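Local coordinates for long form salivary protein D7L (Phlebotomus duboscqi, PDB 6MT7) that binds and sequesters cysteinyl leukotrienes and a thromboxane A2 analogue, countering the host response and inhibiting platelet aggregation while the sand fly takes its blood meal, at residues R29-W34 / E40-Y45; R16-Q21 / W50-L55; L36-D41 / D96-T101; D9-A14 / T114-I119. All coordinates share one frame; numbering follows the deposited sequence.

Interaction 1 (R29-W34 / E40-Y45). With TRT (fragment of triton X-100), chain C.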
# COMPACT_ATOMS: atom_id res chain seq x y z
N ARG A 29 0.45 -16.62 -9.89
CA ARG A 29 1.70 -17.33 -9.61
C ARG A 29 2.88 -16.66 -10.30
O ARG A 29 4.00 -16.65 -9.77
CB ARG A 29 1.60 -18.79 -10.04
CG ARG A 29 2.79 -19.65 -9.56
CD ARG A 29 3.92 -19.74 -10.59
NE ARG A 29 5.08 -20.44 -10.04
CZ ARG A 29 5.95 -19.93 -9.18
NH1 ARG A 29 5.82 -18.69 -8.74
NH2 ARG A 29 6.96 -20.69 -8.74
N GLU A 30 2.66 -16.13 -11.51
CA GLU A 30 3.75 -15.43 -12.20
C GLU A 30 4.18 -14.19 -11.43
O GLU A 30 5.37 -13.90 -11.33
CB GLU A 30 3.33 -15.07 -13.62
CG GLU A 30 3.12 -16.28 -14.52
CD GLU A 30 4.31 -17.23 -14.54
OE1 GLU A 30 4.09 -18.46 -14.55
OE2 GLU A 30 5.47 -16.76 -14.55
N TRP A 31 3.22 -13.43 -10.90
CA TRP A 31 3.58 -12.26 -10.12
C TRP A 31 4.47 -12.65 -8.94
O TRP A 31 5.40 -11.91 -8.60
CB TRP A 31 2.35 -11.52 -9.60
CG TRP A 31 1.31 -11.24 -10.63
CD1 TRP A 31 1.47 -11.18 -12.00
CD2 TRP A 31 -0.07 -10.96 -10.38
NE1 TRP A 31 0.26 -10.89 -12.60
CE2 TRP A 31 -0.70 -10.75 -11.63
CE3 TRP A 31 -0.84 -10.87 -9.21
CZ2 TRP A 31 -2.06 -10.48 -11.74
CZ3 TRP A 31 -2.20 -10.60 -9.33
CH2 TRP A 31 -2.79 -10.39 -10.58
N TYR A 32 4.21 -13.81 -8.33
CA TYR A 32 5.02 -14.22 -7.19
C TYR A 32 6.49 -14.36 -7.56
O TYR A 32 7.36 -14.18 -6.69
CB TYR A 32 4.54 -15.56 -6.63
CG TYR A 32 3.44 -15.49 -5.61
CD1 TYR A 32 2.39 -14.60 -5.72
CD2 TYR A 32 3.44 -16.37 -4.52
CE1 TYR A 32 1.36 -14.57 -4.77
CE2 TYR A 32 2.44 -16.34 -3.58
CZ TYR A 32 1.40 -15.46 -3.70
OH TYR A 32 0.40 -15.45 -2.75
N ARG A 33 6.80 -14.72 -8.80
CA ARG A 33 8.19 -14.82 -9.23
C ARG A 33 8.60 -13.64 -10.10
O ARG A 33 9.49 -13.77 -10.95
CB ARG A 33 8.47 -16.16 -9.92
CG ARG A 33 7.61 -16.53 -11.12
CD ARG A 33 8.03 -17.92 -11.63
NE ARG A 33 7.09 -18.49 -12.58
CZ ARG A 33 7.01 -19.78 -12.90
NH1 ARG A 33 7.82 -20.67 -12.33
NH2 ARG A 33 6.11 -20.19 -13.78
N TRP A 34 7.96 -12.48 -9.88
CA TRP A 34 8.38 -11.21 -10.48
C TRP A 34 8.33 -11.28 -12.00
O TRP A 34 9.23 -10.82 -12.71
CB TRP A 34 9.77 -10.81 -9.98
CG TRP A 34 9.69 -10.47 -8.52
CD1 TRP A 34 9.74 -11.34 -7.47
CD2 TRP A 34 9.48 -9.18 -7.97
NE1 TRP A 34 9.60 -10.65 -6.29
CE2 TRP A 34 9.43 -9.32 -6.57
CE3 TRP A 34 9.33 -7.90 -8.52
CZ2 TRP A 34 9.24 -8.24 -5.71
CZ3 TRP A 34 9.14 -6.83 -7.66
CH2 TRP A 34 9.10 -7.01 -6.28
N GLU A 40 -5.03 -8.65 -18.89
CA GLU A 40 -5.79 -7.57 -18.27
C GLU A 40 -5.65 -7.57 -16.75
O GLU A 40 -5.49 -6.50 -16.15
CB GLU A 40 -7.27 -7.68 -18.66
CG GLU A 40 -8.15 -6.58 -18.07
CD GLU A 40 -9.56 -6.64 -18.63
OE1 GLU A 40 -9.70 -7.06 -19.80
OE2 GLU A 40 -10.52 -6.30 -17.92
N ASP A 41 -5.72 -8.74 -16.11
CA ASP A 41 -5.62 -8.74 -14.65
C ASP A 41 -4.25 -8.26 -14.19
O ASP A 41 -4.14 -7.55 -13.18
CB ASP A 41 -5.95 -10.13 -14.09
CG ASP A 41 -7.45 -10.39 -14.05
OD1 ASP A 41 -8.22 -9.43 -14.26
OD2 ASP A 41 -7.85 -11.54 -13.82
N THR A 42 -3.20 -8.62 -14.93
CA THR A 42 -1.86 -8.11 -14.59
C THR A 42 -1.77 -6.61 -14.81
O THR A 42 -1.14 -5.89 -14.02
CB THR A 42 -0.79 -8.83 -15.41
OG1 THR A 42 -0.85 -10.23 -15.19
CG2 THR A 42 0.61 -8.35 -15.01
N HIS A 43 -2.38 -6.10 -15.89
CA HIS A 43 -2.41 -4.65 -16.09
C HIS A 43 -2.98 -3.96 -14.85
O HIS A 43 -2.41 -2.99 -14.36
CB HIS A 43 -3.25 -4.26 -17.30
CG HIS A 43 -2.81 -4.90 -18.59
ND1 HIS A 43 -3.62 -4.94 -19.71
CD2 HIS A 43 -1.66 -5.52 -18.94
CE1 HIS A 43 -2.98 -5.55 -20.69
NE2 HIS A 43 -1.79 -5.92 -20.24
N CYS A 44 -4.12 -4.44 -14.36
CA CYS A 44 -4.75 -3.74 -13.25
C CYS A 44 -4.05 -4.00 -11.93
O CYS A 44 -4.04 -3.13 -11.05
CB CYS A 44 -6.23 -4.10 -13.16
SG CYS A 44 -7.16 -3.30 -14.52
N TYR A 45 -3.41 -5.17 -11.79
CA TYR A 45 -2.55 -5.40 -10.63
C TYR A 45 -1.40 -4.40 -10.59
O TYR A 45 -1.06 -3.86 -9.52
CB TYR A 45 -2.03 -6.84 -10.69
CG TYR A 45 -0.95 -7.16 -9.68
CD1 TYR A 45 -1.21 -7.13 -8.32
CD2 TYR A 45 0.34 -7.49 -10.10
CE1 TYR A 45 -0.22 -7.43 -7.38
CE2 TYR A 45 1.34 -7.78 -9.17
CZ TYR A 45 1.05 -7.75 -7.82
OH TYR A 45 2.05 -8.04 -6.92
C25 TRT C . 3.36 -14.75 -0.54
O24 TRT C . 4.00 -13.49 -0.71
C23 TRT C . 4.22 -13.14 -2.07
C22 TRT C . 4.55 -11.65 -2.11
O21 TRT C . 4.98 -11.22 -3.40
C20 TRT C . 5.34 -9.85 -3.32
C19 TRT C . 5.98 -9.41 -4.63
O18 TRT C . 4.95 -9.00 -5.53
C17 TRT C . 5.18 -9.59 -6.80
C16 TRT C . 5.69 -8.55 -7.77
O15 TRT C . 4.61 -7.77 -8.30
C12 TRT C . 4.88 -6.53 -8.86
C13 TRT C . 6.13 -6.26 -9.40
C14 TRT C . 6.41 -5.01 -9.97
C11 TRT C . 3.90 -5.55 -8.88
C10 TRT C . 4.17 -4.30 -9.45
C9 TRT C . 5.42 -4.02 -9.99
C6 TRT C . 5.68 -2.67 -10.58
C8 TRT C . 5.59 -2.84 -12.09
C7 TRT C . 4.57 -1.71 -10.16
C5 TRT C . 7.10 -2.18 -10.23
C1 TRT C . 7.51 -1.69 -8.82
C2 TRT C . 6.97 -2.52 -7.65
C4 TRT C . 9.03 -1.74 -8.75
C3 TRT C . 7.14 -0.24 -8.55
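In the lipid pocket of this odorant-binding-protein-like domain, an offset aromatic stack joins helix 28-32 to helix 40-52: the Trp31 ring backs Tyr45, which meets the ligand. The six-membered ring of Trp31 and the ring of Tyr45 lie almost parallel, planes 4° apart and centroids separated by 4.0 Å. Tyr45 CB adds a CH-pi contact over the same indole ring. At the indole edge, Trp31 NE1 donates to Thr42 OG1 over 2.9 Å at an N-H...O angle of 156°, with the acceptor in the ring plane; Thr42 OG1 is also hydrogen-bonded to Asp39 OD1. Tyr45 CG stands anti to the backbone N (chi1 170°), which sends the ring along the indole to the ligand, where Tyr45 OH donates to the aryl ether oxygen O15 of the detergent, 2.9 Å away, and is also hydrogen-bonded to Gln19 NE2. Trp34, C-prime residue of the Schellman motif ending helix 28-32, lays its ring against ligand C16, and Tyr32 receives C23 over its face. Trp31 and Tyr45 probably bind thromboxane A2, as in related proteins. Stack and edge bond fix the tilt of Trp31, while Tyr45 keeps its hydroxyl at the ligand, an arrangement consistent with binding a lipid that has both apolar and polar parts.

Interaction 2 (R16-Q21 / W50-L55). With TRT (fragment of triton X-100), chain C.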
# COMPACT_ATOMS: atom_id res chain seq x y z
N ARG A 16 0.87 -7.04 -1.34
CA ARG A 16 -0.06 -8.04 -0.83
C ARG A 16 -1.50 -7.60 -0.99
O ARG A 16 -2.37 -8.40 -1.38
CB ARG A 16 0.27 -8.35 0.63
CG ARG A 16 1.65 -9.00 0.83
CD ARG A 16 1.64 -10.48 0.43
NE ARG A 16 0.69 -11.25 1.23
CZ ARG A 16 -0.24 -12.06 0.71
NH1 ARG A 16 -0.33 -12.21 -0.60
NH2 ARG A 16 -1.08 -12.71 1.51
N THR A 17 -1.79 -6.33 -0.69
CA THR A 17 -3.15 -5.83 -0.84
C THR A 17 -3.62 -5.95 -2.28
O THR A 17 -4.75 -6.40 -2.55
CB THR A 17 -3.22 -4.39 -0.34
OG1 THR A 17 -2.95 -4.38 1.06
CG2 THR A 17 -4.60 -3.76 -0.60
N CYS A 18 -2.76 -5.57 -3.23
CA CYS A 18 -3.14 -5.66 -4.63
C CYS A 18 -3.29 -7.11 -5.09
O CYS A 18 -4.14 -7.39 -5.95
CB CYS A 18 -2.12 -4.91 -5.48
SG CYS A 18 -2.28 -3.14 -5.13
N GLN A 19 -2.47 -8.02 -4.56
CA GLN A 19 -2.64 -9.44 -4.88
C GLN A 19 -3.97 -9.96 -4.36
O GLN A 19 -4.63 -10.78 -5.02
CB GLN A 19 -1.50 -10.24 -4.28
CG GLN A 19 -0.20 -10.11 -5.05
CD GLN A 19 0.98 -10.58 -4.23
OE1 GLN A 19 0.83 -11.35 -3.27
NE2 GLN A 19 2.17 -10.12 -4.60
N ARG A 20 -4.38 -9.51 -3.17
CA ARG A 20 -5.67 -9.95 -2.66
C ARG A 20 -6.81 -9.40 -3.50
O ARG A 20 -7.83 -10.07 -3.69
CB ARG A 20 -5.82 -9.55 -1.20
CG ARG A 20 -4.95 -10.40 -0.27
CD ARG A 20 -5.49 -10.40 1.12
NE ARG A 20 -4.64 -11.11 2.07
CZ ARG A 20 -4.76 -12.39 2.37
NH1 ARG A 20 -5.72 -13.12 1.80
NH2 ARG A 20 -3.95 -12.94 3.27
N GLN A 21 -6.67 -8.18 -4.01
CA GLN A 21 -7.72 -7.61 -4.83
C GLN A 21 -7.82 -8.27 -6.20
O GLN A 21 -8.83 -8.07 -6.88
CB GLN A 21 -7.52 -6.10 -4.93
CG GLN A 21 -7.67 -5.46 -3.54
CD GLN A 21 -7.59 -3.95 -3.50
OE1 GLN A 21 -7.35 -3.28 -4.52
NE2 GLN A 21 -7.79 -3.39 -2.30
N TRP A 50 1.30 0.51 -8.20
CA TRP A 50 1.78 1.89 -8.31
C TRP A 50 0.97 2.81 -7.41
O TRP A 50 1.53 3.65 -6.68
CB TRP A 50 1.70 2.40 -9.75
CG TRP A 50 2.75 1.95 -10.70
CD1 TRP A 50 2.54 1.26 -11.87
CD2 TRP A 50 4.16 2.20 -10.63
NE1 TRP A 50 3.73 1.05 -12.51
CE2 TRP A 50 4.74 1.62 -11.78
CE3 TRP A 50 4.99 2.86 -9.71
CZ2 TRP A 50 6.12 1.67 -12.03
CZ3 TRP A 50 6.36 2.90 -9.96
CH2 TRP A 50 6.91 2.31 -11.11
N LEU A 51 -0.36 2.65 -7.42
CA LEU A 51 -1.23 3.49 -6.61
C LEU A 51 -0.99 3.24 -5.12
O LEU A 51 -0.86 4.19 -4.33
CB LEU A 51 -2.69 3.20 -6.96
CG LEU A 51 -3.79 3.83 -6.09
CD1 LEU A 51 -3.81 5.33 -6.25
CD2 LEU A 51 -5.16 3.23 -6.45
N HIS A 52 -0.92 1.97 -4.72
CA HIS A 52 -0.82 1.66 -3.30
C HIS A 52 0.57 1.91 -2.73
O HIS A 52 0.72 1.96 -1.50
CB HIS A 52 -1.27 0.21 -3.06
CG HIS A 52 -2.76 0.05 -3.09
ND1 HIS A 52 -3.49 0.23 -4.24
CD2 HIS A 52 -3.65 -0.23 -2.11
CE1 HIS A 52 -4.78 0.05 -3.98
NE2 HIS A 52 -4.90 -0.23 -2.69
N LEU A 53 1.58 2.06 -3.59
CA LEU A 53 2.89 2.52 -3.16
C LEU A 53 2.95 4.03 -2.96
O LEU A 53 3.96 4.53 -2.45
CB LEU A 53 3.96 2.13 -4.18
CG LEU A 53 4.34 0.65 -4.25
CD1 LEU A 53 5.18 0.36 -5.48
CD2 LEU A 53 5.10 0.24 -2.99
N GLY A 54 1.91 4.76 -3.36
CA GLY A 54 1.96 6.21 -3.31
C GLY A 54 2.65 6.85 -4.49
O GLY A 54 3.07 8.02 -4.41
N LEU A 55 2.76 6.14 -5.61
CA LEU A 55 3.56 6.59 -6.74
C LEU A 55 2.72 6.90 -7.98
O LEU A 55 3.28 7.10 -9.06
CB LEU A 55 4.63 5.55 -7.06
CG LEU A 55 5.59 5.36 -5.88
CD1 LEU A 55 6.55 4.22 -6.18
CD2 LEU A 55 6.35 6.68 -5.62
C25 TRT C . 3.36 -14.75 -0.54
O24 TRT C . 4.00 -13.49 -0.71
C23 TRT C . 4.22 -13.14 -2.07
C22 TRT C . 4.55 -11.65 -2.11
O21 TRT C . 4.98 -11.22 -3.40
C20 TRT C . 5.34 -9.85 -3.32
C19 TRT C . 5.98 -9.41 -4.63
O18 TRT C . 4.95 -9.00 -5.53
C17 TRT C . 5.18 -9.59 -6.80
C16 TRT C . 5.69 -8.55 -7.77
O15 TRT C . 4.61 -7.77 -8.30
C12 TRT C . 4.88 -6.53 -8.86
C13 TRT C . 6.13 -6.26 -9.40
C14 TRT C . 6.41 -5.01 -9.97
C11 TRT C . 3.90 -5.55 -8.88
C10 TRT C . 4.17 -4.30 -9.45
C9 TRT C . 5.42 -4.02 -9.99
C6 TRT C . 5.68 -2.67 -10.58
C8 TRT C . 5.59 -2.84 -12.09
C7 TRT C . 4.57 -1.71 -10.16
C5 TRT C . 7.10 -2.18 -10.23
C1 TRT C . 7.51 -1.69 -8.82
C2 TRT C . 6.97 -2.52 -7.65
C4 TRT C . 9.03 -1.74 -8.75
C3 TRT C . 7.14 -0.24 -8.55
O HOH W 1 -7.15 -0.92 -1.26
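The imidazole of His52 carries the sulfur of Cys18 over one face, with Thr17 CG2 and Gln21 OE1 approaching obliquely and a water in the ring plane at the edge; Phe177 meets the same ring edge-to-face, and Trp13 touches it too. This sulfur-aromatic contact joins helix 8-21 to the C-terminal part of helix 40-52 in the helical PBP/GOBP fold, beside the disulfide that ties Cys18 to Cys48 one turn before His52. Cys18 SG sits 4.0 Å from the His52 ring centroid, 27° off the normal, and its nearest ring atom is His52 ND1. That nitrogen is hydrogen-bonded to the carbonyl of Cys48, while NE2 meets the water. Thr17 points its methyl at the ring, with its hydroxyl hydrogen-bonded back to Trp13 O; Thr17 CG2 and His52 CD2 are 4.0 Å apart. Beyond His52 the helix closes in a Schellman motif at Gly54, whose positive phi suits glycine.

The pocket sides of both segments meet the detergent. Its methyl C7 lies over one face of Trp50, toward the rim, with Trp50 CZ3 3.5 Å from C3, and Leu53 CD1 touches the same branched tail. Along the glycol chain, Gln19 NE2 donates to ether O21 over 3.2 Å at 166°. The Arg16 chain folds back, and its NH1 donates in the guanidinium plane to Gln19 OE1 at 3.0 Å; with Tyr45 OH at NE2, this orients the amide. Across the helices a single water bridges the polar ends, 2.8 Å from Gln21 NE2, whose proton it accepts, and 2.8 Å from His52 NE2.

Interaction 3 (L36-D41 / D96-T101)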
# COMPACT_ATOMS: atom_id res chain seq x y z
N LEU A 36 5.42 -10.36 -15.04
CA LEU A 36 4.20 -9.58 -15.20
C LEU A 36 3.67 -9.77 -16.62
O LEU A 36 3.96 -8.96 -17.51
CB LEU A 36 4.45 -8.10 -14.92
CG LEU A 36 4.92 -7.75 -13.51
CD1 LEU A 36 5.17 -6.25 -13.42
CD2 LEU A 36 3.92 -8.20 -12.46
N PRO A 37 2.88 -10.82 -16.86
CA PRO A 37 2.43 -11.10 -18.22
C PRO A 37 1.47 -10.05 -18.76
O PRO A 37 0.84 -9.29 -18.02
CB PRO A 37 1.71 -12.46 -18.08
CG PRO A 37 2.26 -13.06 -16.80
CD PRO A 37 2.48 -11.87 -15.91
N ASN A 38 1.35 -10.04 -20.09
CA ASN A 38 0.53 -9.06 -20.79
C ASN A 38 -0.92 -9.53 -20.84
O ASN A 38 -1.45 -9.94 -21.88
CB ASN A 38 1.09 -8.79 -22.18
CG ASN A 38 0.36 -7.69 -22.91
OD1 ASN A 38 -0.27 -6.83 -22.30
ND2 ASN A 38 0.45 -7.70 -24.25
N ASP A 39 -1.58 -9.47 -19.68
CA ASP A 39 -3.01 -9.76 -19.62
C ASP A 39 -3.70 -8.74 -18.73
O ASP A 39 -3.07 -8.02 -17.96
CB ASP A 39 -3.32 -11.21 -19.15
CG ASP A 39 -2.67 -11.59 -17.82
OD1 ASP A 39 -2.81 -10.84 -16.82
OD2 ASP A 39 -2.06 -12.68 -17.76
N GLU A 40 -5.03 -8.65 -18.89
CA GLU A 40 -5.79 -7.57 -18.27
C GLU A 40 -5.65 -7.57 -16.75
O GLU A 40 -5.49 -6.50 -16.15
CB GLU A 40 -7.27 -7.68 -18.66
CG GLU A 40 -8.15 -6.58 -18.07
CD GLU A 40 -9.56 -6.64 -18.63
OE1 GLU A 40 -9.70 -7.06 -19.80
OE2 GLU A 40 -10.52 -6.30 -17.92
N ASP A 41 -5.72 -8.74 -16.11
CA ASP A 41 -5.62 -8.74 -14.65
C ASP A 41 -4.25 -8.26 -14.19
O ASP A 41 -4.14 -7.55 -13.18
CB ASP A 41 -5.95 -10.13 -14.09
CG ASP A 41 -7.45 -10.39 -14.05
OD1 ASP A 41 -8.22 -9.43 -14.26
OD2 ASP A 41 -7.85 -11.54 -13.82
N ASP A 96 -2.79 1.37 -20.15
CA ASP A 96 -1.82 2.42 -20.46
C ASP A 96 -0.72 2.49 -19.41
O ASP A 96 0.46 2.66 -19.74
CB ASP A 96 -2.53 3.77 -20.58
CG ASP A 96 -1.74 4.78 -21.41
OD1 ASP A 96 -1.02 4.37 -22.34
OD2 ASP A 96 -1.87 5.99 -21.13
N ILE A 97 -1.09 2.36 -18.14
CA ILE A 97 -0.07 2.42 -17.09
C ILE A 97 0.86 1.22 -17.18
O ILE A 97 2.08 1.36 -17.02
CB ILE A 97 -0.75 2.52 -15.71
CG1 ILE A 97 -1.41 3.89 -15.58
CG2 ILE A 97 0.26 2.30 -14.60
CD1 ILE A 97 -2.42 3.98 -14.48
N TYR A 98 0.31 0.04 -17.48
CA TYR A 98 1.13 -1.14 -17.72
C TYR A 98 2.07 -0.92 -18.91
O TYR A 98 3.28 -1.18 -18.82
CB TYR A 98 0.23 -2.35 -17.96
CG TYR A 98 0.96 -3.63 -18.30
CD1 TYR A 98 1.23 -3.96 -19.63
CD2 TYR A 98 1.37 -4.51 -17.31
CE1 TYR A 98 1.90 -5.13 -19.96
CE2 TYR A 98 2.03 -5.70 -17.62
CZ TYR A 98 2.29 -6.00 -18.95
OH TYR A 98 2.94 -7.15 -19.31
N ASP A 99 1.53 -0.45 -20.04
CA ASP A 99 2.36 -0.30 -21.23
C ASP A 99 3.47 0.71 -21.01
O ASP A 99 4.55 0.58 -21.59
CB ASP A 99 1.51 0.15 -22.43
CG ASP A 99 0.61 -0.96 -22.97
OD1 ASP A 99 0.81 -2.15 -22.62
OD2 ASP A 99 -0.30 -0.64 -23.75
N LYS A 100 3.21 1.74 -20.20
CA LYS A 100 4.22 2.74 -19.93
C LYS A 100 5.29 2.23 -18.99
O LYS A 100 6.40 2.77 -19.00
CB LYS A 100 3.57 4.01 -19.38
CG LYS A 100 3.03 4.90 -20.49
CD LYS A 100 2.31 6.12 -19.94
CE LYS A 100 3.28 7.15 -19.39
NZ LYS A 100 3.71 8.12 -20.44
N THR A 101 5.02 1.19 -18.21
CA THR A 101 5.98 0.77 -17.21
C THR A 101 6.55 -0.63 -17.41
O THR A 101 7.49 -0.99 -16.69
CB THR A 101 5.38 0.89 -15.80
OG1 THR A 101 4.15 0.18 -15.73
CG2 THR A 101 5.10 2.32 -15.49
O HOH W 2 -0.44 -4.35 -23.55
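The turn that leads into helix 40-52, next to the lipid pocket, is pinned to helix 94-106 by a tyrosine hydroxyl. This join lies at the periphery of the helical odorant-binding-protein fold. Asn38 is the centre of an inverse gamma turn and Asp39 is the N-cap of the following helix, so the chain bends sharply just where Tyr98 arrives. With chi1 at 177° the Tyr98 side chain extends away from helix 94-106 and brings its hydroxyl to the turn. Tyr98 OH donates to Leu36 O at 2.7 Å, the oxygen lying near the ring plane and the donor tilted 30° from the carbonyl plane. Leu36 CB rests 4.3 Å from Tyr98 CE2, and the leucine itself belongs to the pocket that holds the detergent.

The Asn38 amide runs nearly parallel to the Tyr98 ring, with planes 6° apart and Asn38 OD1 3.6 Å from Tyr98 CE1. His43, in the first turn of helix 40-52, is hydrogen-bonded through NE2 to that same amide oxygen, and the His43 ring meets that of Tyr98. A water completes the join: it donates to Asn38 OD1 at 2.8 Å and to Asp99 OD1 at 2.7 Å.

Interaction 4 (D9-A14 / T114-I119)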
# COMPACT_ATOMS: atom_id res chain seq x y z
N ASP A 9 7.76 -2.45 5.04
CA ASP A 9 6.39 -2.80 5.40
C ASP A 9 5.40 -2.15 4.44
O ASP A 9 4.39 -2.75 4.06
CB ASP A 9 6.11 -2.35 6.83
CG ASP A 9 4.65 -2.55 7.25
OD1 ASP A 9 4.25 -3.72 7.38
OD2 ASP A 9 3.92 -1.55 7.43
N GLN A 10 5.69 -0.91 4.04
CA GLN A 10 4.78 -0.19 3.16
C GLN A 10 4.79 -0.77 1.75
O GLN A 10 3.75 -0.78 1.08
CB GLN A 10 5.16 1.29 3.14
CG GLN A 10 4.88 1.99 4.47
CD GLN A 10 5.54 3.35 4.56
OE1 GLN A 10 6.60 3.60 3.96
NE2 GLN A 10 4.93 4.25 5.32
N THR A 11 5.95 -1.23 1.28
CA THR A 11 5.97 -1.88 -0.03
C THR A 11 5.31 -3.24 0.04
O THR A 11 4.52 -3.60 -0.84
CB THR A 11 7.40 -2.00 -0.57
OG1 THR A 11 8.18 -2.82 0.31
CG2 THR A 11 8.06 -0.61 -0.68
N PHE A 12 5.60 -4.01 1.10
CA PHE A 12 4.97 -5.31 1.28
C PHE A 12 3.44 -5.18 1.29
O PHE A 12 2.73 -5.95 0.63
CB PHE A 12 5.47 -5.95 2.58
CG PHE A 12 5.09 -7.39 2.75
CD1 PHE A 12 5.34 -8.32 1.76
CD2 PHE A 12 4.51 -7.82 3.94
CE1 PHE A 12 4.99 -9.66 1.95
CE2 PHE A 12 4.17 -9.14 4.13
CZ PHE A 12 4.41 -10.06 3.14
N TRP A 13 2.93 -4.20 2.05
CA TRP A 13 1.48 -4.01 2.12
C TRP A 13 0.90 -3.72 0.74
O TRP A 13 -0.17 -4.24 0.40
CB TRP A 13 1.13 -2.88 3.09
CG TRP A 13 -0.35 -2.61 3.11
CD1 TRP A 13 -1.30 -3.31 3.79
CD2 TRP A 13 -1.04 -1.60 2.36
NE1 TRP A 13 -2.55 -2.80 3.52
CE2 TRP A 13 -2.42 -1.75 2.65
CE3 TRP A 13 -0.63 -0.59 1.48
CZ2 TRP A 13 -3.38 -0.92 2.09
CZ3 TRP A 13 -1.59 0.24 0.94
CH2 TRP A 13 -2.95 0.06 1.24
N ALA A 14 1.59 -2.90 -0.06
CA ALA A 14 1.08 -2.59 -1.40
C ALA A 14 1.00 -3.83 -2.28
O ALA A 14 -0.02 -4.09 -2.92
CB ALA A 14 1.96 -1.52 -2.06
N THR A 114 15.58 -4.49 -5.38
CA THR A 114 16.42 -3.90 -4.33
C THR A 114 15.79 -2.62 -3.78
O THR A 114 15.68 -2.44 -2.57
CB THR A 114 17.82 -3.59 -4.88
OG1 THR A 114 18.45 -4.80 -5.34
CG2 THR A 114 18.68 -2.94 -3.79
N ALA A 115 15.37 -1.73 -4.67
CA ALA A 115 14.85 -0.43 -4.23
C ALA A 115 13.54 -0.56 -3.46
O ALA A 115 13.28 0.24 -2.55
CB ALA A 115 14.67 0.49 -5.43
N PHE A 116 12.73 -1.57 -3.78
CA PHE A 116 11.42 -1.70 -3.16
C PHE A 116 11.33 -2.90 -2.23
O PHE A 116 10.22 -3.38 -1.97
CB PHE A 116 10.34 -1.76 -4.25
CG PHE A 116 10.11 -0.43 -4.92
CD1 PHE A 116 9.21 0.48 -4.39
CD2 PHE A 116 10.87 -0.07 -6.02
CE1 PHE A 116 9.03 1.72 -4.98
CE2 PHE A 116 10.70 1.17 -6.62
CZ PHE A 116 9.78 2.06 -6.10
N TYR A 117 12.47 -3.36 -1.72
CA TYR A 117 12.53 -4.41 -0.70
C TYR A 117 11.85 -5.69 -1.16
O TYR A 117 11.21 -6.39 -0.37
CB TYR A 117 11.92 -3.94 0.63
CG TYR A 117 12.61 -2.72 1.22
CD1 TYR A 117 13.81 -2.83 1.90
CD2 TYR A 117 12.05 -1.46 1.09
CE1 TYR A 117 14.43 -1.72 2.44
CE2 TYR A 117 12.66 -0.34 1.62
CZ TYR A 117 13.84 -0.48 2.30
OH TYR A 117 14.45 0.64 2.83
N GLY A 118 12.00 -6.01 -2.45
CA GLY A 118 11.41 -7.19 -3.03
C GLY A 118 12.32 -8.40 -3.00
O GLY A 118 12.11 -9.37 -3.74
N ILE A 119 13.35 -8.34 -2.16
CA ILE A 119 14.27 -9.45 -1.94
C ILE A 119 14.17 -9.84 -0.47
O ILE A 119 14.20 -8.97 0.40
CB ILE A 119 15.71 -9.05 -2.31
CG1 ILE A 119 15.80 -8.78 -3.81
CG2 ILE A 119 16.70 -10.14 -1.91
CD1 ILE A 119 16.92 -7.84 -4.20
O HOH W 3 8.36 -5.53 -0.24
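Helix 8-21 comes close to the chain just beyond helix 109-115, with the CA atoms of Thr11 and Phe116 only 6.3 Å apart at the point where Phe116 leaves helical geometry and Tyr117 takes a positive phi. Thr11 is the single residue of its segment to make the contact. Its OG1 stands between the backbone N and the carbonyl carbon (chi1 62°), which directs the two branches to different parts of the turn, the hydroxyl to carbonyl oxygens and the methyl to the ring. Thr11 OG1 lies 3.1 Å from Phe116 O, and its other neighbour here is Tyr117 CB at 3.9 Å. Thr11 CG2 meets the edge of the Phe116 ring, 4.0 Å from CD1 and near the ring plane, the two side chains crossing at about a right angle. A water 2.8 Å from Thr11 OG1 and 3.0 Å from Tyr117 O can link the helix to the second carbonyl of the turn.

Phe116 reaches the detergent in the pocket, and the neighbouring Gly118 probably binds leukotriene C4, as in related proteins. Phe12, one residue along the helix from Thr11, makes a cation-pi contact with Lys136, which probably binds leukotriene C4 and thromboxane A2. One small threonine thus serves both halves of the junction: its hydroxyl places a polar atom among the turn carbonyls, and its methyl packs at the rim of an aromatic ring that lines the lipid site.

Overall arrangement
Interactions 1, 2 and 4 are buried, while interaction 3 is partly buried and reaches the surface at Asn38; all four contribute residues to one lipid pocket, interaction 3 through Leu36. Helix 40-52 takes part in interactions 1 and 2, interaction 3 holds the turn leading into it, and helix 8-21 serves 2 and 4. Aromatic stacking and a direct N-H...O bond mark interaction 1, sulfur-aromatic packing interaction 2, and side chains brought to turn carbonyls interactions 3 and 4; waters lie between the segments of 2, 3 and 4. Probable hydrogen bonds join Gln19 to Tyr45 between interactions 1 and 2 and Asn38 to His43 between 1 and 3, and Leu53 packs on Ala14 between 2 and 4. Interactions 3 and 4 do not touch.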